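Local coordinates for uncharacterized protein (Bacillus thuringiensis serovar kurstaki, PDB 4XE7) that probably polymerises into actin-like filaments that segregate plasmid DNA, as bacterial ParM proteins do, and is captured here in its nucleotide-free form, at residues V75-N80 / H126-F131; K357-T362 / K385-F390. One frame throughout, in Å; residues are numbered along the deposited sequence.

Interaction 1 of 2, residues V75-N80 / H126-F131; sequences VRIISN and HLIPLF
Strand 75-79 and helix 126-131 run nearly crosswise, their axes at 107° and 9.9 Å apart at closest approach, with Ile77 and Ile128 nearest in the backbone register at 7.4 Å between CA atoms. Ile77 contributes the largest share of the strand's surface in this contact, and its two branches part company. CD1, at the end of the extended CG1 arm, rests against the helix backbone at Ile128 O, 3.8 Å away, and against Ile128 CG2 at 3.9 Å. The other branch, CG2, lies anti to the backbone N and touches Phe131 CD2 at 4.0 Å.

Helix 123-140 here packs on a large mixed sheet, in keeping with the layered subdomains of an actin-like fold. Strand 73-79 runs between strands 90-93 and 173-179, and Ile128 also reaches Trp91 and Val93 of the former. The helix is kinked at Pro129, whose nitrogen has no hydrogen to give to the preceding turn; the proline packs on Ile42 and Val93.

Two residues further on, Ser79 sets its hydroxyl against the Phe131 ring, with OG 3.4 Å from CE2. This is a van der Waals contact at an oblique approach. The hydroxyl is hydrogen-bonded to His175 ND1 and to Ser81 N, and the ring of His175 in turn meets that of Phe131, their planes about 30° apart.

Interaction 2 of 2, residues K357-T362 / K385-F390; sequences KFWFKT and KEQDGF
Apolar contact between Trp359 and the turn at 387-390 is made by the far end of the six-membered ring of the indole. Gln387 CB comes up to the ring edge, near its plane, 3.5 Å from Trp359 CZ3, while the amide plane of Gln387 stands 89° to the indole. From Phe390, CB packs at 3.8 Å from Trp359 CH2; with CG anti to the backbone N (chi1 -175°), the phenyl ring leads away from the indole, and the Phe390 side chain packs on Val369.

Contacts with the backbone centre on a type II beta turn from Gln387 to Phe390, closed by Phe390 N to Gln387 O at 3.2 Å. This turn leads into edge strand 390-391 of the five-stranded sheet, and helix 337-362 ends beside it. Asp388 O lies at the indole edge, near the ring plane and 3.3 Å from Trp359 CZ2. Gly389 has a positive phi (100°), as is usual for the third residue of a type II turn, and its C lies 3.7 Å from Trp359 CZ2.

As for hydrogen bonds, Trp359 NE1 gives its hydrogen to Ala364 O just beyond the helix, which helps to hold the indole in this rotation. Near the helix end, Phe358 O accepts from Thr362 N and, at 2.9 Å, from Thr362 OG1, the two donors approaching from opposite faces of the carbonyl plane.

Overall arrangement
Interactions 1 and 2 lie on opposite sides of the chain's centre, their own centres 43 Å apart and their nearest atoms about 26 Å apart. They come in series along the sequence, and each lies beside a different sheet. Interaction 1 is buried, joining helix 123-140 to the eight-stranded sheet formed by strands from the first half of the chain. Interaction 2 is at the surface, where the end of helix 337-362 meets the loop entering the last strand of the five-stranded sheet. The separation is consistent with the two-domain architecture of actin-like proteins, each contact lying wholly within its own half.

Interaction 1 of 2, residues V75-N80 / H126-F131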
ATOM      1  N   VAL A  75      22.135   2.267  -2.644  1.00 27.48           N
ATOM      2  CA  VAL A  75      22.600   1.970  -1.291  1.00 30.09           C
ATOM      3  C   VAL A  75      23.639   0.870  -1.214  1.00 32.52           C
ATOM      4  O   VAL A  75      23.739   0.015  -2.100  1.00 27.26           O
ATOM      5  CB  VAL A  75      21.415   1.584  -0.382  1.00 25.80           C
ATOM      6  CG1 VAL A  75      20.445   2.745  -0.287  1.00 25.24           C
ATOM      7  CG2 VAL A  75      20.705   0.342  -0.928  1.00 20.04           C
ATOM      8  N   ARG A  76      24.430   0.920  -0.148  1.00 29.21           N
ATOM      9  CA  ARG A  76      25.283  -0.189   0.233  1.00 25.80           C
ATOM     10  C   ARG A  76      24.726  -0.823   1.504  1.00 29.74           C
ATOM     11  O   ARG A  76      24.594  -0.153   2.532  1.00 34.28           O
ATOM     12  CB  ARG A  76      26.722   0.281   0.455  1.00 27.27           C
ATOM     13  CG  ARG A  76      27.634  -0.796   0.958  1.00 31.18           C
ATOM     14  CD  ARG A  76      27.966  -1.775  -0.151  1.00 43.16           C
ATOM     15  NE  ARG A  76      28.798  -2.868   0.340  1.00 44.79           N
ATOM     16  CZ  ARG A  76      30.118  -2.797   0.478  1.00 39.26           C
ATOM     17  NH1 ARG A  76      30.767  -1.688   0.161  1.00 50.89           N
ATOM     18  NH2 ARG A  76      30.787  -3.837   0.935  1.00 30.75           N
ATOM     19  N   ILE A  77      24.391  -2.105   1.435  1.00 28.56           N
ATOM     20  CA  ILE A  77      23.813  -2.799   2.584  1.00 24.37           C
ATOM     21  C   ILE A  77      24.720  -3.918   3.084  1.00 28.20           C
ATOM     22  O   ILE A  77      24.972  -4.904   2.381  1.00 30.66           O
ATOM     23  CB  ILE A  77      22.438  -3.375   2.252  1.00 25.90           C
ATOM     24  CG1 ILE A  77      21.486  -2.229   1.910  1.00 22.63           C
ATOM     25  CG2 ILE A  77      21.904  -4.223   3.425  1.00 27.35           C
ATOM     26  CD1 ILE A  77      20.098  -2.669   1.461  1.00 23.69           C
ATOM     27  N   ILE A  78      25.205  -3.741   4.309  1.00 31.57           N
ATOM     28  CA  ILE A  78      26.012  -4.738   5.015  1.00 32.04           C
ATOM     29  C   ILE A  78      25.178  -5.528   6.019  1.00 36.48           C
ATOM     30  O   ILE A  78      24.771  -4.992   7.047  1.00 40.88           O
ATOM     31  CB  ILE A  78      27.176  -4.073   5.772  1.00 37.36           C
ATOM     32  CG1 ILE A  78      27.870  -3.043   4.876  1.00 34.05           C
ATOM     33  CG2 ILE A  78      28.155  -5.124   6.293  1.00 38.00           C
ATOM     34  CD1 ILE A  78      28.507  -3.645   3.665  1.00 34.86           C
ATOM     35  N   SER A  79      24.942  -6.802   5.727  1.00 32.08           N
ATOM     36  CA  SER A  79      24.079  -7.635   6.546  1.00 31.38           C
ATOM     37  C   SER A  79      24.424  -9.113   6.379  1.00 31.62           C
ATOM     38  O   SER A  79      24.686  -9.564   5.266  1.00 32.44           O
ATOM     39  CB  SER A  79      22.602  -7.388   6.172  1.00 34.22           C
ATOM     40  OG  SER A  79      21.732  -8.352   6.752  1.00 27.90           O
ATOM     41  N   ASN A  80      24.402  -9.869   7.475  1.00 27.50           N
ATOM     42  CA  ASN A  80      24.587 -11.324   7.388  1.00 30.95           C
ATOM     43  C   ASN A  80      23.342 -12.056   6.880  1.00 28.59           C
ATOM     44  O   ASN A  80      23.395 -13.253   6.599  1.00 27.57           O
ATOM     45  CB  ASN A  80      25.017 -11.895   8.742  1.00 31.12           C
ATOM     46  CG  ASN A  80      26.376 -11.382   9.174  1.00 40.67           C
ATOM     47  OD1 ASN A  80      27.251 -11.112   8.344  1.00 38.35           O
ATOM     48  ND2 ASN A  80      26.558 -11.239  10.478  1.00 53.80           N
ATOM     49  N   HIS A 126      14.051  -9.487  -1.683  1.00 26.41           N
ATOM     50  CA  HIS A 126      13.090  -9.010  -0.699  1.00 28.48           C
ATOM     51  C   HIS A 126      13.762  -8.376   0.506  1.00 28.00           C
ATOM     52  O   HIS A 126      13.210  -7.458   1.095  1.00 19.32           O
ATOM     53  CB  HIS A 126      12.165 -10.166  -0.280  1.00 21.94           C
ATOM     54  CG  HIS A 126      11.359 -10.704  -1.423  1.00 22.95           C
ATOM     55  ND1 HIS A 126      10.230 -10.069  -1.897  1.00 37.47           N
ATOM     56  CD2 HIS A 126      11.557 -11.770  -2.231  1.00 29.80           C
ATOM     57  CE1 HIS A 126       9.755 -10.739  -2.931  1.00 34.69           C
ATOM     58  NE2 HIS A 126      10.542 -11.771  -3.159  1.00 28.01           N
ATOM     59  N   LEU A 127      14.962  -8.840   0.860  1.00 25.62           N
ATOM     60  CA  LEU A 127      15.674  -8.238   1.991  1.00 25.64           C
ATOM     61  C   LEU A 127      16.178  -6.829   1.688  1.00 18.39           C
ATOM     62  O   LEU A 127      16.083  -5.921   2.535  1.00 23.03           O
ATOM     63  CB  LEU A 127      16.851  -9.108   2.418  1.00 24.54           C
ATOM     64  CG  LEU A 127      16.467 -10.434   3.074  1.00 32.40           C
ATOM     65  CD1 LEU A 127      17.705 -11.301   3.275  1.00 28.87           C
ATOM     66  CD2 LEU A 127      15.738 -10.200   4.390  1.00 28.77           C
ATOM     67  N   ILE A 128      16.706  -6.633   0.487  1.00 20.17           N
ATOM     68  CA  ILE A 128      17.274  -5.332   0.147  1.00 24.04           C
ATOM     69  C   ILE A 128      16.204  -4.219   0.208  1.00 25.53           C
ATOM     70  O   ILE A 128      16.432  -3.196   0.848  1.00 19.73           O
ATOM     71  CB  ILE A 128      17.990  -5.380  -1.210  1.00 27.31           C
ATOM     72  CG1 ILE A 128      19.315  -6.154  -1.048  1.00 27.82           C
ATOM     73  CG2 ILE A 128      18.240  -3.966  -1.728  1.00 24.12           C
ATOM     74  CD1 ILE A 128      20.076  -6.464  -2.334  1.00 27.37           C
ATOM     75  N   PRO A 129      15.022  -4.422  -0.403  1.00 20.86           N
ATOM     76  CA  PRO A 129      14.001  -3.384  -0.224  1.00 20.71           C
ATOM     77  C   PRO A 129      13.493  -3.264   1.211  1.00 21.23           C
ATOM     78  O   PRO A 129      13.175  -2.154   1.638  1.00 17.88           O
ATOM     79  CB  PRO A 129      12.877  -3.832  -1.159  1.00 21.34           C
ATOM     80  CG  PRO A 129      13.604  -4.632  -2.220  1.00 23.58           C
ATOM     81  CD  PRO A 129      14.630  -5.388  -1.441  1.00 19.31           C
ATOM     82  N   LEU A 130      13.432  -4.365   1.946  1.00 17.07           N
ATOM     83  CA  LEU A 130      13.000  -4.297   3.344  1.00 20.89           C
ATOM     84  C   LEU A 130      13.967  -3.448   4.173  1.00 24.21           C
ATOM     85  O   LEU A 130      13.547  -2.519   4.860  1.00 21.64           O
ATOM     86  CB  LEU A 130      12.871  -5.708   3.939  1.00 21.65           C
ATOM     87  CG  LEU A 130      12.850  -5.829   5.466  1.00 21.37           C
ATOM     88  CD1 LEU A 130      11.476  -5.417   6.041  1.00 20.05           C
ATOM     89  CD2 LEU A 130      13.209  -7.223   5.922  1.00 26.16           C
ATOM     90  N   PHE A 131      15.260  -3.762   4.109  1.00 21.98           N
ATOM     91  CA  PHE A 131      16.252  -3.013   4.888  1.00 23.63           C
ATOM     92  C   PHE A 131      16.303  -1.564   4.446  1.00 23.67           C
ATOM     93  O   PHE A 131      16.471  -0.659   5.263  1.00 24.76           O
ATOM     94  CB  PHE A 131      17.645  -3.637   4.762  1.00 20.43           C
ATOM     95  CG  PHE A 131      17.782  -4.945   5.480  1.00 25.97           C
ATOM     96  CD1 PHE A 131      17.096  -5.178   6.657  1.00 30.87           C
ATOM     97  CD2 PHE A 131      18.597  -5.946   4.978  1.00 30.76           C
ATOM     98  CE1 PHE A 131      17.226  -6.394   7.328  1.00 38.65           C
ATOM     99  CE2 PHE A 131      18.728  -7.160   5.639  1.00 33.04           C
ATOM    100  CZ  PHE A 131      18.047  -7.385   6.811  1.00 35.08           C
TER

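Interaction 2 of 2, residues K357-T362 / K385-F390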
ATOM      1  N   LYS A 357     -24.048 -11.772  -2.248  1.00 27.78           N
ATOM      2  CA  LYS A 357     -23.938 -13.202  -2.502  1.00 36.38           C
ATOM      3  C   LYS A 357     -22.815 -13.858  -1.654  1.00 16.26           C
ATOM      4  O   LYS A 357     -22.994 -14.948  -1.107  1.00 20.68           O
ATOM      5  CB  LYS A 357     -23.722 -13.430  -4.001  1.00 31.31           C
ATOM      6  CG  LYS A 357     -23.412 -14.844  -4.405  1.00 41.61           C
ATOM      7  CD  LYS A 357     -23.343 -14.981  -5.925  1.00 43.11           C
ATOM      8  CE  LYS A 357     -24.648 -14.565  -6.584  1.00 35.45           C
ATOM      9  NZ  LYS A 357     -25.615 -15.700  -6.618  1.00 42.38           N
ATOM     10  N   PHE A 358     -21.673 -13.190  -1.535  1.00 19.67           N
ATOM     11  CA  PHE A 358     -20.571 -13.735  -0.767  1.00 15.51           C
ATOM     12  C   PHE A 358     -20.934 -13.783   0.708  1.00 19.68           C
ATOM     13  O   PHE A 358     -20.504 -14.670   1.422  1.00 19.02           O
ATOM     14  CB  PHE A 358     -19.287 -12.919  -0.946  1.00 15.11           C
ATOM     15  CG  PHE A 358     -18.054 -13.614  -0.426  1.00 17.74           C
ATOM     16  CD1 PHE A 358     -17.659 -14.830  -0.962  1.00 20.15           C
ATOM     17  CD2 PHE A 358     -17.281 -13.053   0.590  1.00 16.04           C
ATOM     18  CE1 PHE A 358     -16.515 -15.474  -0.508  1.00 16.82           C
ATOM     19  CE2 PHE A 358     -16.123 -13.695   1.044  1.00 20.82           C
ATOM     20  CZ  PHE A 358     -15.748 -14.910   0.496  1.00 15.16           C
ATOM     21  N   TRP A 359     -21.687 -12.783   1.159  1.00 18.94           N
ATOM     22  CA  TRP A 359     -22.129 -12.740   2.535  1.00 19.57           C
ATOM     23  C   TRP A 359     -22.992 -13.966   2.853  1.00 19.60           C
ATOM     24  O   TRP A 359     -22.807 -14.589   3.895  1.00 17.81           O
ATOM     25  CB  TRP A 359     -22.897 -11.449   2.795  1.00 16.29           C
ATOM     26  CG  TRP A 359     -22.930 -10.980   4.212  1.00 22.90           C
ATOM     27  CD1 TRP A 359     -22.551 -11.666   5.336  1.00 18.45           C
ATOM     28  CD2 TRP A 359     -23.353  -9.692   4.651  1.00 20.96           C
ATOM     29  NE1 TRP A 359     -22.736 -10.879   6.453  1.00 25.43           N
ATOM     30  CE2 TRP A 359     -23.230  -9.658   6.056  1.00 20.48           C
ATOM     31  CE3 TRP A 359     -23.834  -8.555   3.987  1.00 22.37           C
ATOM     32  CZ2 TRP A 359     -23.554  -8.530   6.813  1.00 26.36           C
ATOM     33  CZ3 TRP A 359     -24.180  -7.435   4.741  1.00 28.07           C
ATOM     34  CH2 TRP A 359     -24.029  -7.432   6.138  1.00 28.46           C
ATOM     35  N   PHE A 360     -23.911 -14.328   1.953  1.00 16.49           N
ATOM     36  CA  PHE A 360     -24.775 -15.469   2.203  1.00 17.00           C
ATOM     37  C   PHE A 360     -24.008 -16.779   2.038  1.00 23.20           C
ATOM     38  O   PHE A 360     -24.265 -17.735   2.754  1.00 25.87           O
ATOM     39  CB  PHE A 360     -25.991 -15.474   1.279  1.00 17.19           C
ATOM     40  CG  PHE A 360     -26.963 -14.382   1.565  1.00 18.89           C
ATOM     41  CD1 PHE A 360     -27.661 -14.363   2.761  1.00 22.42           C
ATOM     42  CD2 PHE A 360     -27.149 -13.346   0.653  1.00 17.36           C
ATOM     43  CE1 PHE A 360     -28.544 -13.345   3.037  1.00 29.66           C
ATOM     44  CE2 PHE A 360     -28.019 -12.332   0.912  1.00 19.61           C
ATOM     45  CZ  PHE A 360     -28.730 -12.328   2.111  1.00 17.89           C
ATOM     46  N   LYS A 361     -23.072 -16.830   1.101  1.00 19.62           N
ATOM     47  CA  LYS A 361     -22.303 -18.069   0.924  1.00 22.92           C
ATOM     48  C   LYS A 361     -21.432 -18.393   2.139  1.00 24.20           C
ATOM     49  O   LYS A 361     -21.281 -19.557   2.516  1.00 26.88           O
ATOM     50  CB  LYS A 361     -21.457 -17.985  -0.342  1.00 25.42           C
ATOM     51  CG  LYS A 361     -22.297 -18.203  -1.599  1.00 32.46           C
ATOM     52  CD  LYS A 361     -21.429 -18.382  -2.833  1.00 36.49           C
ATOM     53  CE  LYS A 361     -22.271 -18.759  -4.042  1.00 40.39           C
ATOM     54  NZ  LYS A 361     -21.396 -18.977  -5.230  1.00 41.51           N
ATOM     55  N   THR A 362     -20.893 -17.362   2.777  1.00 22.02           N
ATOM     56  CA  THR A 362     -20.035 -17.553   3.942  1.00 27.45           C
ATOM     57  C   THR A 362     -20.784 -17.476   5.281  1.00 31.95           C
ATOM     58  O   THR A 362     -20.331 -18.019   6.288  1.00 19.73           O
ATOM     59  CB  THR A 362     -18.917 -16.494   3.983  1.00 20.86           C
ATOM     60  OG1 THR A 362     -19.512 -15.198   4.116  1.00 17.95           O
ATOM     61  CG2 THR A 362     -18.059 -16.550   2.704  1.00 23.31           C
ATOM     62  N   LYS A 385     -23.994   0.085   4.421  1.00 21.48           N
ATOM     63  CA  LYS A 385     -23.795   0.248   5.862  1.00 26.42           C
ATOM     64  C   LYS A 385     -25.086   0.059   6.651  1.00 28.08           C
ATOM     65  O   LYS A 385     -25.044  -0.167   7.856  1.00 25.46           O
ATOM     66  CB  LYS A 385     -23.204   1.626   6.186  1.00 34.42           C
ATOM     67  CG  LYS A 385     -21.749   1.784   5.794  1.00 40.28           C
ATOM     68  CD  LYS A 385     -21.020   2.710   6.746  1.00 40.16           C
ATOM     69  CE  LYS A 385     -21.005   4.123   6.243  1.00 35.72           C
ATOM     70  NZ  LYS A 385     -20.136   4.969   7.122  1.00 35.80           N
ATOM     71  N   GLU A 386     -26.227   0.139   5.972  1.00 26.65           N
ATOM     72  CA  GLU A 386     -27.506  -0.124   6.625  1.00 36.17           C
ATOM     73  C   GLU A 386     -27.649  -1.600   6.985  1.00 42.58           C
ATOM     74  O   GLU A 386     -28.387  -1.949   7.900  1.00 46.04           O
ATOM     75  CB  GLU A 386     -28.675   0.317   5.741  1.00 42.54           C
ATOM     76  CG  GLU A 386     -29.081   1.759   5.942  1.00 55.28           C
ATOM     77  CD  GLU A 386     -29.577   2.036   7.358  1.00 70.73           C
ATOM     78  OE1 GLU A 386     -28.744   2.344   8.241  1.00 71.51           O
ATOM     79  OE2 GLU A 386     -30.805   1.945   7.585  1.00 79.76           O
ATOM     80  N   GLN A 387     -26.950  -2.463   6.262  1.00 34.37           N
ATOM     81  CA  GLN A 387     -26.913  -3.877   6.613  1.00 35.33           C
ATOM     82  C   GLN A 387     -26.104  -4.045   7.896  1.00 37.40           C
ATOM     83  O   GLN A 387     -24.967  -3.593   7.961  1.00 29.46           O
ATOM     84  CB  GLN A 387     -26.289  -4.694   5.480  1.00 27.86           C
ATOM     85  CG  GLN A 387     -26.904  -4.450   4.108  1.00 27.84           C
ATOM     86  CD  GLN A 387     -28.367  -4.833   4.074  1.00 42.60           C
ATOM     87  OE1 GLN A 387     -28.792  -5.749   4.784  1.00 44.13           O
ATOM     88  NE2 GLN A 387     -29.153  -4.126   3.265  1.00 44.27           N
ATOM     89  N   ASP A 388     -26.659  -4.679   8.925  1.00 42.71           N
ATOM     90  CA  ASP A 388     -25.868  -4.852  10.139  1.00 42.95           C
ATOM     91  C   ASP A 388     -24.783  -5.917   9.905  1.00 32.19           C
ATOM     92  O   ASP A 388     -25.032  -6.988   9.345  1.00 25.78           O
ATOM     93  CB  ASP A 388     -26.747  -5.207  11.342  1.00 53.66           C
ATOM     94  CG  ASP A 388     -27.419  -6.544  11.199  1.00 69.68           C
ATOM     95  OD1 ASP A 388     -27.997  -6.800  10.122  1.00 75.86           O
ATOM     96  OD2 ASP A 388     -27.367  -7.340  12.163  1.00 75.13           O
ATOM     97  N   GLY A 389     -23.561  -5.599  10.304  1.00 29.57           N
ATOM     98  CA  GLY A 389     -22.450  -6.492  10.040  1.00 25.52           C
ATOM     99  C   GLY A 389     -21.619  -6.046   8.840  1.00 24.54           C
ATOM    100  O   GLY A 389     -20.506  -6.544   8.656  1.00 21.52           O
ATOM    101  N   PHE A 390     -22.145  -5.117   8.036  1.00 27.86           N
ATOM    102  CA  PHE A 390     -21.389  -4.573   6.899  1.00 24.57           C
ATOM    103  C   PHE A 390     -20.494  -3.421   7.325  1.00 30.80           C
ATOM    104  O   PHE A 390     -20.949  -2.446   7.928  1.00 30.59           O
ATOM    105  CB  PHE A 390     -22.314  -4.101   5.776  1.00 19.25           C
ATOM    106  CG  PHE A 390     -21.578  -3.646   4.543  1.00 26.51           C
ATOM    107  CD1 PHE A 390     -21.182  -2.317   4.394  1.00 28.25           C
ATOM    108  CD2 PHE A 390     -21.276  -4.548   3.530  1.00 25.48           C
ATOM    109  CE1 PHE A 390     -20.487  -1.896   3.256  1.00 23.70           C
ATOM    110  CE2 PHE A 390     -20.587  -4.139   2.391  1.00 19.60           C
ATOM    111  CZ  PHE A 390     -20.192  -2.810   2.256  1.00 23.83           C
TER